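Local coordinates for protein D-glycero-D-manno-heptose 1-phosphate kinase (Bacteroides thetaiotaomicron, PDB 3K85) that probably transfers a phosphate group from ATP to D-glycero-D-manno-heptose 1-phosphate, as a member of the GHMP kinase family, at residues C43-T48 with L124-E129; D282-A287 with G301-V306; L31-T36 with I240-A245; A8-G13 with N105-G110; A78-G83 with K150-S155. One frame throughout, in Å; residues are numbered along the deposited sequence.

Interaction 1 (C43-T48 with L124-E129); sequences CTIEET and LKAFIE
Ile45 reaches the helix with one methyl group, and that methyl does two jobs at once. Its CD1 presses against the CB of Ala126 at 3.5 Å, closer than usual for two carbons, and it also sits over the middle of one face of the Phe127 ring. The second contact is a CH-pi interaction: CD1 lies 4.0 Å from the Phe127 centroid, only 10° off the ring normal, so the methyl meets the pi cloud head-on; the two side chains cross at about a right angle. Cys43, two residues earlier on the same face of the strand, brings SG to 3.7 Å from Ala126 CB. The alanine methyl thus meets sulfur and isoleucine together, both coming from the strand side, and its small size lets the backbones draw close.

The torsions explain the reach. Ile45 places CG1 opposite its own carbonyl carbon (chi1 -65°) and then runs straight out, which carries CD1 to the helix. Further out, Phe99 and Ile101 of strand 99-105 flank Ile45, Val4 and Ser6 of strand 4-15 lie beside the Ile45 and Cys43 side chains, and Val84 and Tyr85 of helix 79-91 pack on Phe127. The contact is buried and wholly apolar in its side-chain pairs.

The axes of strand 43-47 and helix 124-129 approach to 8.3 Å and run at 33° to each other, roughly the same way. This is the packing of a helix on the face of a beta sheet, consistent with the S5-like alpha/beta fold of the N-terminal half of GHMP kinases.

Interaction 2 (D282-A287 with G301-V306); sequences DVATGA and GFIMFV
Phe305 turns the edge of its ring to Thr285, whose CA lies near the ring plane, 3.6 Å from Phe305 CZ. One face of the ring carries CG2 of Ile303, the residue two places back on the same strand, 3.4 Å above the plane and offset toward the rim. The Thr285 hydroxyl also comes up to this end of the ring, with OG1 3.8 Å from Phe305 CZ. Ala284 completes the patch: its CB touches Phe305 CZ at 4.2 Å and, at the same distance, CD1 of Ile303, so the small methyl meets both strand side chains.

With CG opposite the carbonyl carbon (chi1 -75°), the phenyl ring is set toward segment 282-287. Replacing Phe305 by an alanine would probably leave Thr285 without the ring edge it rests on, opening a gap beneath the loop and uncovering the Ile303 methyl.

Leu319 of helix 309-320 packs on both Ala284 and Phe305, whereas Met304 and Val306 pack on helix 251-264. Strand 303-306 is the middle strand of a three-stranded antiparallel sheet, with this loop and helix 309-320 over one face and helix 251-264 against the other, which fits the alpha/beta C-terminal domain of GHMP kinases.

Interaction 3 (L31-T36 with I240-A245); sequences LILNAT and IDTKLA
Strand 31-36 and helix 240-245 pass with their axes 8.3 Å apart at an angle of 43°, and the closest pair of CA atoms, 6.6 Å apart, belongs to Leu33 and Lys243. Two leucines, alternate residues on one face of the strand, bridge this gap with a single methyl each.

Leu33 does the tighter work. Its CD2 lies 3.3 Å from CG2 of Thr242, unusually short for two methyl carbons, and 3.6 Å from the backbone N of Lys243, so the branch presses on the helix surface itself. Leu33 swings CG opposite its backbone N (chi1 -176°) to deliver it. Thr242 offers its methyl and not its hydroxyl to the strand; OG1 is spent on the helix itself, in a hydrogen bond to Ser238 O. Leu31, nearer the start of the strand, lays CD1 against the ethyl arm of Ile240, 3.6 Å from CG1 and 3.7 Å from CD1 of that isoleucine. The two side chains meet obliquely, and the pair forms the less buried end of the contact.

Besides that backbone N, Lys243 offers the strand the base of its side chain. The rest leads off to a cation-pi contact with Tyr171 and a hydrogen bond from NZ to Asn183 of the second subunit, and Ile181 of that subunit packs on Leu244. The polar end of the lysine thus belongs to the dimer interface while its base helps cover Leu33. Phe254 and Ile257 of helix 251-264 back Thr242 from within the same chain. The whole is helix-on-sheet packing that joins the main sheet to a helix of the C-terminal part of the GHMP kinase fold.

Interaction 4 (A8-G13 with N105-G110); sequences APLRLG and NDAPAG
Asn105 OD1, which has both branch methyls of Leu10 at 4.1 Å (CD1 and CD2 alike), accepts a hydrogen bond from its own segment. The donor is the backbone N of Ala107, 2.9 Å from Asn105 OD1. The nitrogen lies in the carbonyl plane on a lone pair of OD1, with a C=O...N angle of 132°, although the N-H...O angle is only 142°. This closes an Asx turn where strand 99-105 gives way to the loop leading into what is probably the glycine-rich phosphate-binding motif of GHMP kinases.

Asn105 reaches the turn with CG opposite its backbone N (chi1 -157°). Its other branch is less well served, for ND2 is buried with no polar partner in the model. A leucine in place of Asn105 would probably leave the Ala107 N-H without its acceptor and let the turn loosen under Leu10.

Asp106, between the two, holds the loop to the sheet from another side, its OD2 bonded to Tyr42 OH and Tyr40 N. Further on, Pro108 O takes bonds from the hydroxyls of Ser111 and Thr115, and Thr115 also touches the side chains of Asn105 and Ala107. Leu10, from the central strand 4-15, packs against the turn: its CD1 sits 3.5 Å from Ala107 CB, tighter than ordinary methyl contact.

Interaction 5 (A78-G83 with K150-S155); sequences ASLIKG and KDLGLS
Leu80 and Leu152 form the close-packed part of a helix-to-helix-end contact, in which the first turn of helix 79-91 meets the residues that finish helix 137-151. Their side chains cross at about a right angle, with the CD1 methyls of Leu80 and Leu152 3.9 Å apart. Ser79 helps from the side, its CB 4.2 Å from Leu152 CD2. Gly83 matters for what it lacks, since a beta carbon there would come to about 3.3 Å from Leu152 CD1. Leu152 has its CG opposite the carbonyl carbon (chi1 -62°), which aims both methyls at helix 79-91. Behind the pair, Ser116 and Val120 of helix 115-131 pack on Leu80.

The rest is looser. Gly153, with a positive phi of 69°, turns the chain out of the helix, and Leu154 beyond it touches Leu80 at the limit of contact, CD1 to CD1 4.5 Å. On the Gly83 side, protein gives way to water. Asp151, whose OD2 also forms a salt bridge with Arg90, approaches helix 79-91 through one solvent molecule, which donates to both segments, 2.9 Å from Gly83 O and 2.6 Å from Asp151 OD2.

How the interactions relate
Interaction 4 lies closest to the middle of the chain, about 6 Å from its centre, and touches interactions 2 and 3. Leu12 on strand 8-13 meets interaction 2, its CD1 3.9 Å from Phe302 CZ, and the same strand pairs with 31-36 of interaction 3, where Leu12 N probably bonds to Ala35 O at 2.9 Å. Strand 39-47, which carries interaction 1, also neighbours strand 4-15; the centres of interactions 1 and 4 are about 20 Å apart. Interaction 5 comes to about 5 Å of interaction 1 at nearest atoms. The loop of interaction 4 probably serves ATP binding, as in relatives; interactions 1 and 3 sit on opposite sides of the chain's centre.

Interaction 1 (C43-T48 with L124-E129)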
# COMPACT_ATOMS: atom_id res chain seq x y z
N CYS A 43 -18.84 -18.00 -7.42
CA CYS A 43 -19.85 -17.97 -8.45
C CYS A 43 -19.26 -18.56 -9.71
O CYS A 43 -18.10 -18.32 -10.03
CB CYS A 43 -20.30 -16.53 -8.71
SG CYS A 43 -21.29 -16.31 -10.23
N THR A 44 -20.02 -19.40 -10.39
CA THR A 44 -19.55 -19.93 -11.65
C THR A 44 -20.67 -19.73 -12.64
O THR A 44 -21.85 -19.90 -12.31
CB THR A 44 -19.14 -21.42 -11.57
OG1 THR A 44 -19.65 -22.10 -12.72
CG2 THR A 44 -19.64 -22.06 -10.30
N ILE A 45 -20.30 -19.29 -13.84
CA ILE A 45 -21.27 -19.04 -14.89
C ILE A 45 -20.84 -19.79 -16.14
O ILE A 45 -19.70 -19.68 -16.60
CB ILE A 45 -21.38 -17.52 -15.19
CG1 ILE A 45 -21.94 -16.79 -13.97
CG2 ILE A 45 -22.29 -17.28 -16.39
CD1 ILE A 45 -22.09 -15.29 -14.16
N GLU A 46 -21.75 -20.57 -16.68
CA GLU A 46 -21.47 -21.33 -17.89
C GLU A 46 -22.56 -21.03 -18.91
O GLU A 46 -23.75 -21.19 -18.63
CB GLU A 46 -21.40 -22.83 -17.58
CG GLU A 46 -22.47 -23.34 -16.63
CD GLU A 46 -22.22 -24.78 -16.18
OE1 GLU A 46 -22.14 -25.67 -17.06
OE2 GLU A 46 -22.11 -25.01 -14.95
N GLU A 47 -22.14 -20.57 -20.08
CA GLU A 47 -23.10 -20.24 -21.13
C GLU A 47 -23.74 -21.50 -21.70
O GLU A 47 -23.14 -22.57 -21.73
CB GLU A 47 -22.43 -19.46 -22.26
CG GLU A 47 -23.44 -19.03 -23.32
CD GLU A 47 -22.81 -18.67 -24.64
OE1 GLU A 47 -22.16 -17.60 -24.73
OE2 GLU A 47 -22.97 -19.46 -25.61
N THR A 48 -24.98 -21.35 -22.15
CA THR A 48 -25.73 -22.46 -22.72
C THR A 48 -26.60 -21.96 -23.87
O THR A 48 -26.93 -20.77 -23.93
CB THR A 48 -26.63 -23.14 -21.68
OG1 THR A 48 -27.38 -24.18 -22.31
CG2 THR A 48 -27.60 -22.14 -21.07
N LEU A 124 -20.55 -9.83 -10.19
CA LEU A 124 -20.10 -8.87 -11.20
C LEU A 124 -18.83 -9.37 -11.87
O LEU A 124 -18.69 -9.33 -13.10
CB LEU A 124 -19.84 -7.51 -10.55
CG LEU A 124 -21.02 -6.53 -10.67
CD1 LEU A 124 -20.80 -5.32 -9.78
CD2 LEU A 124 -21.17 -6.12 -12.12
N LYS A 125 -17.90 -9.84 -11.05
CA LYS A 125 -16.65 -10.35 -11.57
C LYS A 125 -16.88 -11.50 -12.54
O LYS A 125 -16.20 -11.60 -13.57
CB LYS A 125 -15.73 -10.78 -10.43
CG LYS A 125 -14.58 -9.82 -10.18
CD LYS A 125 -13.72 -9.69 -11.44
CE LYS A 125 -12.44 -8.92 -11.18
NZ LYS A 125 -12.73 -7.63 -10.49
N ALA A 126 -17.84 -12.38 -12.23
CA ALA A 126 -18.09 -13.49 -13.14
C ALA A 126 -18.58 -12.92 -14.47
O ALA A 126 -18.10 -13.33 -15.52
CB ALA A 126 -19.13 -14.44 -12.56
N PHE A 127 -19.52 -11.98 -14.42
CA PHE A 127 -20.03 -11.37 -15.64
C PHE A 127 -18.92 -10.63 -16.41
O PHE A 127 -18.81 -10.78 -17.63
CB PHE A 127 -21.20 -10.41 -15.34
CG PHE A 127 -22.53 -11.10 -15.22
CD1 PHE A 127 -23.20 -11.56 -16.35
CD2 PHE A 127 -23.11 -11.32 -13.97
CE1 PHE A 127 -24.43 -12.23 -16.23
CE2 PHE A 127 -24.32 -11.99 -13.84
CZ PHE A 127 -24.98 -12.45 -14.98
N ILE A 128 -18.10 -9.87 -15.69
CA ILE A 128 -17.00 -9.15 -16.34
C ILE A 128 -16.08 -10.13 -17.07
O ILE A 128 -15.74 -9.92 -18.24
CB ILE A 128 -16.17 -8.35 -15.30
CG1 ILE A 128 -17.06 -7.30 -14.63
CG2 ILE A 128 -14.95 -7.73 -15.98
CD1 ILE A 128 -16.42 -6.61 -13.44
N GLU A 129 -15.68 -11.19 -16.37
CA GLU A 129 -14.82 -12.22 -16.95
C GLU A 129 -15.54 -12.85 -18.15
O GLU A 129 -14.98 -13.01 -19.24
CB GLU A 129 -14.55 -13.30 -15.90
CG GLU A 129 -13.55 -14.36 -16.30
CD GLU A 129 -12.20 -13.77 -16.63
OE1 GLU A 129 -11.73 -12.90 -15.86
OE2 GLU A 129 -11.60 -14.20 -17.64

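Interaction 2 (D282-A287 with G301-V306)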
# COMPACT_ATOMS: atom_id res chain seq x y z
N ASP A 282 -23.42 -10.38 26.12
CA ASP A 282 -22.03 -10.00 26.32
C ASP A 282 -21.33 -11.09 27.12
O ASP A 282 -20.30 -10.85 27.75
CB ASP A 282 -21.94 -8.66 27.07
CG ASP A 282 -22.10 -8.83 28.57
OD1 ASP A 282 -23.14 -9.37 29.02
OD2 ASP A 282 -21.18 -8.41 29.32
N VAL A 283 -21.92 -12.28 27.10
CA VAL A 283 -21.34 -13.42 27.82
C VAL A 283 -19.93 -13.60 27.26
O VAL A 283 -18.99 -13.93 27.99
CB VAL A 283 -22.18 -14.73 27.61
CG1 VAL A 283 -22.09 -15.20 26.16
CG2 VAL A 283 -21.70 -15.82 28.55
N ALA A 284 -19.79 -13.34 25.96
CA ALA A 284 -18.53 -13.47 25.25
C ALA A 284 -17.43 -12.58 25.82
O ALA A 284 -16.38 -13.08 26.24
CB ALA A 284 -18.73 -13.17 23.77
N THR A 285 -17.65 -11.27 25.84
CA THR A 285 -16.64 -10.35 26.37
C THR A 285 -16.30 -10.69 27.82
O THR A 285 -15.28 -10.25 28.34
CB THR A 285 -17.11 -8.87 26.26
OG1 THR A 285 -17.36 -8.54 24.88
CG2 THR A 285 -16.04 -7.92 26.79
N GLY A 286 -17.17 -11.48 28.46
CA GLY A 286 -16.93 -11.89 29.84
C GLY A 286 -15.59 -12.59 29.99
O GLY A 286 -14.91 -12.43 31.00
N ALA A 287 -15.21 -13.36 28.97
CA ALA A 287 -13.94 -14.07 28.96
C ALA A 287 -12.81 -13.10 28.60
O ALA A 287 -12.64 -12.74 27.43
CB ALA A 287 -13.99 -15.22 27.96
N GLY A 301 -24.33 -10.81 16.63
CA GLY A 301 -23.67 -12.10 16.61
C GLY A 301 -22.34 -12.06 15.88
O GLY A 301 -22.18 -12.68 14.82
N PHE A 302 -21.38 -11.32 16.44
CA PHE A 302 -20.06 -11.20 15.83
C PHE A 302 -19.15 -10.29 16.65
O PHE A 302 -19.30 -9.07 16.62
CB PHE A 302 -20.19 -10.63 14.42
CG PHE A 302 -18.89 -10.55 13.69
CD1 PHE A 302 -18.42 -11.64 12.97
CD2 PHE A 302 -18.13 -9.39 13.73
CE1 PHE A 302 -17.20 -11.56 12.29
CE2 PHE A 302 -16.92 -9.31 13.06
CZ PHE A 302 -16.45 -10.40 12.34
N ILE A 303 -18.21 -10.88 17.38
CA ILE A 303 -17.29 -10.10 18.18
C ILE A 303 -15.85 -10.34 17.73
O ILE A 303 -15.44 -11.48 17.49
CB ILE A 303 -17.36 -10.45 19.69
CG1 ILE A 303 -18.81 -10.52 20.16
CG2 ILE A 303 -16.62 -9.39 20.49
CD1 ILE A 303 -19.48 -11.83 19.84
N MSE A 304 -15.09 -9.26 17.60
CA MSE A 304 -13.70 -9.34 17.19
C MSE A 304 -12.87 -9.09 18.44
O MSE A 304 -12.96 -8.02 19.04
CB MSE A 304 -13.40 -8.29 16.13
CG MSE A 304 -11.99 -8.34 15.57
SE MSE A 304 -11.72 -7.01 14.18
CE MSE A 304 -11.17 -5.53 15.30
N PHE A 305 -12.09 -10.08 18.84
CA PHE A 305 -11.25 -9.96 20.03
C PHE A 305 -9.77 -9.88 19.69
O PHE A 305 -9.28 -10.60 18.82
CB PHE A 305 -11.49 -11.16 20.95
CG PHE A 305 -12.78 -11.11 21.70
CD1 PHE A 305 -13.00 -10.15 22.68
CD2 PHE A 305 -13.78 -12.05 21.46
CE1 PHE A 305 -14.19 -10.13 23.42
CE2 PHE A 305 -14.97 -12.04 22.18
CZ PHE A 305 -15.18 -11.07 23.17
N VAL A 306 -9.06 -9.02 20.40
CA VAL A 306 -7.62 -8.86 20.21
C VAL A 306 -6.93 -9.37 21.48
O VAL A 306 -7.09 -8.79 22.55
CB VAL A 306 -7.25 -7.37 19.98
CG1 VAL A 306 -5.73 -7.18 20.07
CG2 VAL A 306 -7.75 -6.93 18.61

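Interaction 3 (L31-T36 with I240-A245)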
# COMPACT_ATOMS: atom_id res chain seq x y z
N LEU A 31 -13.49 7.92 6.77
CA LEU A 31 -12.18 7.29 6.83
C LEU A 31 -12.34 5.86 7.30
O LEU A 31 -12.95 5.60 8.34
CB LEU A 31 -11.24 8.07 7.76
CG LEU A 31 -10.74 9.40 7.19
CD1 LEU A 31 -9.85 10.09 8.20
CD2 LEU A 31 -9.98 9.14 5.90
N ILE A 32 -11.80 4.92 6.52
CA ILE A 32 -11.91 3.52 6.85
C ILE A 32 -10.67 2.66 6.68
O ILE A 32 -9.94 2.76 5.69
CB ILE A 32 -13.05 2.88 6.04
CG1 ILE A 32 -14.38 3.18 6.73
CG2 ILE A 32 -12.82 1.37 5.88
CD1 ILE A 32 -15.56 2.52 6.10
N LEU A 33 -10.44 1.80 7.67
CA LEU A 33 -9.32 0.86 7.62
C LEU A 33 -9.93 -0.52 7.74
O LEU A 33 -10.45 -0.88 8.80
CB LEU A 33 -8.34 1.08 8.77
CG LEU A 33 -7.11 0.17 8.66
CD1 LEU A 33 -6.31 0.56 7.43
CD2 LEU A 33 -6.25 0.30 9.90
N ASN A 34 -9.90 -1.28 6.66
CA ASN A 34 -10.44 -2.63 6.68
C ASN A 34 -9.51 -3.59 5.93
O ASN A 34 -8.57 -3.18 5.24
CB ASN A 34 -11.85 -2.68 6.08
CG ASN A 34 -11.91 -2.16 4.66
OD1 ASN A 34 -10.92 -2.21 3.92
ND2 ASN A 34 -13.08 -1.65 4.26
N ALA A 35 -9.79 -4.88 6.06
CA ALA A 35 -8.94 -5.88 5.44
C ALA A 35 -9.73 -7.12 5.10
O ALA A 35 -10.50 -7.61 5.93
CB ALA A 35 -7.80 -6.24 6.39
N THR A 36 -9.54 -7.64 3.89
CA THR A 36 -10.24 -8.83 3.47
C THR A 36 -9.66 -10.08 4.14
O THR A 36 -8.49 -10.10 4.51
CB THR A 36 -10.19 -8.98 1.96
OG1 THR A 36 -8.85 -8.76 1.51
CG2 THR A 36 -11.13 -7.96 1.31
N ILE A 240 -7.56 6.76 11.57
CA ILE A 240 -6.24 7.35 11.42
C ILE A 240 -5.26 6.75 12.44
O ILE A 240 -4.14 6.38 12.08
CB ILE A 240 -6.28 8.88 11.62
CG1 ILE A 240 -7.09 9.52 10.49
CG2 ILE A 240 -4.86 9.45 11.63
CD1 ILE A 240 -7.24 11.04 10.62
N ASP A 241 -5.67 6.65 13.70
CA ASP A 241 -4.80 6.10 14.74
C ASP A 241 -4.52 4.62 14.51
O ASP A 241 -3.42 4.15 14.79
CB ASP A 241 -5.42 6.26 16.13
CG ASP A 241 -5.91 7.68 16.40
OD1 ASP A 241 -5.22 8.64 15.97
OD2 ASP A 241 -6.97 7.84 17.04
N THR A 242 -5.51 3.89 14.00
CA THR A 242 -5.35 2.47 13.75
C THR A 242 -4.39 2.20 12.60
O THR A 242 -3.55 1.31 12.69
CB THR A 242 -6.71 1.78 13.47
OG1 THR A 242 -7.56 1.92 14.61
CG2 THR A 242 -6.51 0.29 13.21
N LYS A 243 -4.50 2.99 11.54
CA LYS A 243 -3.61 2.82 10.39
C LYS A 243 -2.17 2.95 10.88
O LYS A 243 -1.35 2.05 10.69
CB LYS A 243 -3.86 3.89 9.33
CG LYS A 243 -2.97 3.73 8.10
CD LYS A 243 -3.13 4.86 7.12
CE LYS A 243 -2.60 6.17 7.69
NZ LYS A 243 -2.57 7.23 6.65
N LEU A 244 -1.90 4.08 11.52
CA LEU A 244 -0.57 4.37 12.03
C LEU A 244 -0.07 3.34 13.07
O LEU A 244 1.13 3.13 13.20
CB LEU A 244 -0.55 5.78 12.61
CG LEU A 244 0.75 6.26 13.25
CD1 LEU A 244 1.93 6.10 12.28
CD2 LEU A 244 0.58 7.71 13.70
N ALA A 245 -0.99 2.71 13.79
CA ALA A 245 -0.60 1.71 14.78
C ALA A 245 -0.21 0.39 14.11
O ALA A 245 0.85 -0.17 14.40
CB ALA A 245 -1.74 1.47 15.76

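Interaction 4 (A8-G13 with N105-G110)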
# COMPACT_ATOMS: atom_id res chain seq x y z
N ALA A 8 -14.85 -13.68 -4.28
CA ALA A 8 -14.52 -12.41 -3.64
C ALA A 8 -14.44 -12.65 -2.15
O ALA A 8 -15.20 -13.44 -1.60
CB ALA A 8 -15.59 -11.36 -3.95
N PRO A 9 -13.52 -11.96 -1.47
CA PRO A 9 -13.39 -12.15 -0.02
C PRO A 9 -14.28 -11.24 0.81
O PRO A 9 -14.73 -10.19 0.36
CB PRO A 9 -11.91 -11.89 0.21
CG PRO A 9 -11.65 -10.75 -0.73
CD PRO A 9 -12.39 -11.18 -2.00
N LEU A 10 -14.53 -11.67 2.05
CA LEU A 10 -15.33 -10.90 2.99
C LEU A 10 -14.28 -10.06 3.69
O LEU A 10 -13.10 -10.18 3.38
CB LEU A 10 -16.04 -11.82 3.98
CG LEU A 10 -17.08 -12.80 3.39
CD1 LEU A 10 -17.47 -13.80 4.46
CD2 LEU A 10 -18.31 -12.04 2.90
N ARG A 11 -14.68 -9.23 4.63
CA ARG A 11 -13.71 -8.38 5.28
C ARG A 11 -14.00 -8.12 6.75
O ARG A 11 -15.09 -8.36 7.23
CB ARG A 11 -13.65 -7.04 4.54
CG ARG A 11 -14.98 -6.30 4.50
CD ARG A 11 -15.28 -5.66 5.85
NE ARG A 11 -16.59 -5.02 5.90
CZ ARG A 11 -17.47 -5.22 6.87
NH1 ARG A 11 -17.18 -6.06 7.86
NH2 ARG A 11 -18.63 -4.59 6.87
N LEU A 12 -12.98 -7.62 7.44
CA LEU A 12 -13.08 -7.27 8.84
C LEU A 12 -13.01 -5.76 8.88
O LEU A 12 -12.15 -5.16 8.23
CB LEU A 12 -11.89 -7.83 9.61
CG LEU A 12 -12.15 -8.93 10.63
CD1 LEU A 12 -13.22 -9.89 10.15
CD2 LEU A 12 -10.83 -9.66 10.87
N GLY A 13 -13.92 -5.15 9.63
CA GLY A 13 -13.92 -3.70 9.76
C GLY A 13 -12.97 -3.38 10.90
O GLY A 13 -13.35 -3.46 12.07
N ASN A 105 -21.88 -18.79 -0.47
CA ASN A 105 -21.06 -17.94 0.39
C ASN A 105 -20.57 -18.74 1.59
O ASN A 105 -21.15 -19.77 1.92
CB ASN A 105 -21.92 -16.75 0.85
CG ASN A 105 -21.11 -15.54 1.26
OD1 ASN A 105 -20.45 -15.54 2.30
ND2 ASN A 105 -21.14 -14.49 0.43
N ASP A 106 -19.49 -18.28 2.22
CA ASP A 106 -18.94 -18.96 3.40
C ASP A 106 -19.48 -18.33 4.68
O ASP A 106 -19.08 -18.72 5.78
CB ASP A 106 -17.41 -18.90 3.43
CG ASP A 106 -16.76 -19.79 2.38
OD1 ASP A 106 -17.33 -20.85 2.06
OD2 ASP A 106 -15.67 -19.42 1.88
N ALA A 107 -20.36 -17.34 4.54
CA ALA A 107 -20.94 -16.67 5.70
C ALA A 107 -22.42 -16.33 5.48
O ALA A 107 -22.82 -15.89 4.39
CB ALA A 107 -20.15 -15.41 6.01
N PRO A 108 -23.25 -16.53 6.52
CA PRO A 108 -24.70 -16.27 6.51
C PRO A 108 -25.15 -14.82 6.23
O PRO A 108 -24.32 -13.91 6.10
CB PRO A 108 -25.15 -16.78 7.88
CG PRO A 108 -23.93 -16.56 8.74
CD PRO A 108 -22.82 -17.04 7.84
N ALA A 109 -26.46 -14.63 6.16
CA ALA A 109 -27.10 -13.34 5.88
C ALA A 109 -26.62 -12.15 6.72
O ALA A 109 -26.12 -11.16 6.18
CB ALA A 109 -28.62 -13.47 6.00
N GLY A 110 -26.79 -12.24 8.03
CA GLY A 110 -26.37 -11.16 8.91
C GLY A 110 -24.87 -11.01 9.02
O GLY A 110 -24.31 -10.02 8.55

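Interaction 5 (A78-G83 with K150-S155)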
# COMPACT_ATOMS: atom_id res chain seq x y z
N ALA A 78 -33.28 -14.61 -5.33
CA ALA A 78 -32.05 -14.43 -6.10
C ALA A 78 -32.02 -13.00 -6.60
O ALA A 78 -31.73 -12.74 -7.76
CB ALA A 78 -32.01 -15.41 -7.27
N SER A 79 -32.34 -12.06 -5.71
CA SER A 79 -32.35 -10.65 -6.07
C SER A 79 -30.98 -10.20 -6.56
O SER A 79 -30.85 -9.60 -7.64
CB SER A 79 -32.77 -9.81 -4.86
OG SER A 79 -34.10 -10.10 -4.46
N LEU A 80 -29.95 -10.52 -5.78
CA LEU A 80 -28.57 -10.16 -6.11
C LEU A 80 -28.18 -10.56 -7.53
O LEU A 80 -27.65 -9.75 -8.28
CB LEU A 80 -27.62 -10.79 -5.10
CG LEU A 80 -27.30 -9.97 -3.85
CD1 LEU A 80 -28.47 -9.14 -3.42
CD2 LEU A 80 -26.86 -10.91 -2.76
N ILE A 81 -28.45 -11.81 -7.89
CA ILE A 81 -28.13 -12.30 -9.22
C ILE A 81 -28.96 -11.56 -10.27
O ILE A 81 -28.45 -11.13 -11.31
CB ILE A 81 -28.43 -13.80 -9.34
CG1 ILE A 81 -27.42 -14.59 -8.52
CG2 ILE A 81 -28.43 -14.23 -10.80
CD1 ILE A 81 -27.64 -16.09 -8.59
N LYS A 82 -30.25 -11.42 -9.98
CA LYS A 82 -31.15 -10.72 -10.89
C LYS A 82 -30.74 -9.26 -11.04
O LYS A 82 -30.70 -8.72 -12.15
CB LYS A 82 -32.58 -10.86 -10.38
CG LYS A 82 -33.09 -12.31 -10.45
CD LYS A 82 -34.43 -12.49 -9.75
CE LYS A 82 -34.90 -13.93 -9.87
NZ LYS A 82 -36.17 -14.15 -9.13
N GLY A 83 -30.41 -8.61 -9.93
CA GLY A 83 -29.97 -7.22 -9.99
C GLY A 83 -28.75 -7.05 -10.89
O GLY A 83 -28.72 -6.19 -11.77
N LYS A 150 -29.20 1.27 -4.73
CA LYS A 150 -30.29 1.92 -5.46
C LYS A 150 -31.23 0.89 -6.08
O LYS A 150 -32.37 0.73 -5.62
CB LYS A 150 -29.74 2.82 -6.59
CG LYS A 150 -28.57 3.75 -6.23
CD LYS A 150 -28.87 4.75 -5.10
CE LYS A 150 -27.67 5.69 -4.90
NZ LYS A 150 -27.76 6.62 -3.72
N ASP A 151 -30.76 0.19 -7.11
CA ASP A 151 -31.55 -0.83 -7.81
C ASP A 151 -32.32 -1.80 -6.93
O ASP A 151 -33.40 -2.26 -7.30
CB ASP A 151 -30.64 -1.63 -8.73
CG ASP A 151 -30.20 -0.83 -9.93
OD1 ASP A 151 -30.16 0.41 -9.83
OD2 ASP A 151 -29.88 -1.46 -10.97
N LEU A 152 -31.77 -2.13 -5.76
CA LEU A 152 -32.42 -3.07 -4.85
C LEU A 152 -32.89 -2.41 -3.55
O LEU A 152 -33.43 -3.08 -2.68
CB LEU A 152 -31.47 -4.23 -4.55
CG LEU A 152 -31.05 -5.09 -5.74
CD1 LEU A 152 -29.94 -6.02 -5.32
CD2 LEU A 152 -32.24 -5.88 -6.26
N GLY A 153 -32.65 -1.11 -3.43
CA GLY A 153 -33.07 -0.37 -2.25
C GLY A 153 -32.37 -0.67 -0.94
O GLY A 153 -32.53 0.07 0.04
N LEU A 154 -31.59 -1.75 -0.90
CA LEU A 154 -30.87 -2.14 0.31
C LEU A 154 -30.04 -0.97 0.83
O LEU A 154 -29.41 -0.26 0.05
CB LEU A 154 -29.95 -3.32 -0.01
CG LEU A 154 -30.69 -4.50 -0.65
CD1 LEU A 154 -29.75 -5.31 -1.53
CD2 LEU A 154 -31.31 -5.36 0.44
N SER A 155 -30.06 -0.75 2.14
CA SER A 155 -29.31 0.36 2.71
C SER A 155 -27.94 -0.09 3.24
O SER A 155 -27.67 -1.28 3.34
CB SER A 155 -30.13 1.01 3.84
OG SER A 155 -30.27 0.16 4.96
O HOH W 1 -30.49 -3.96 -11.12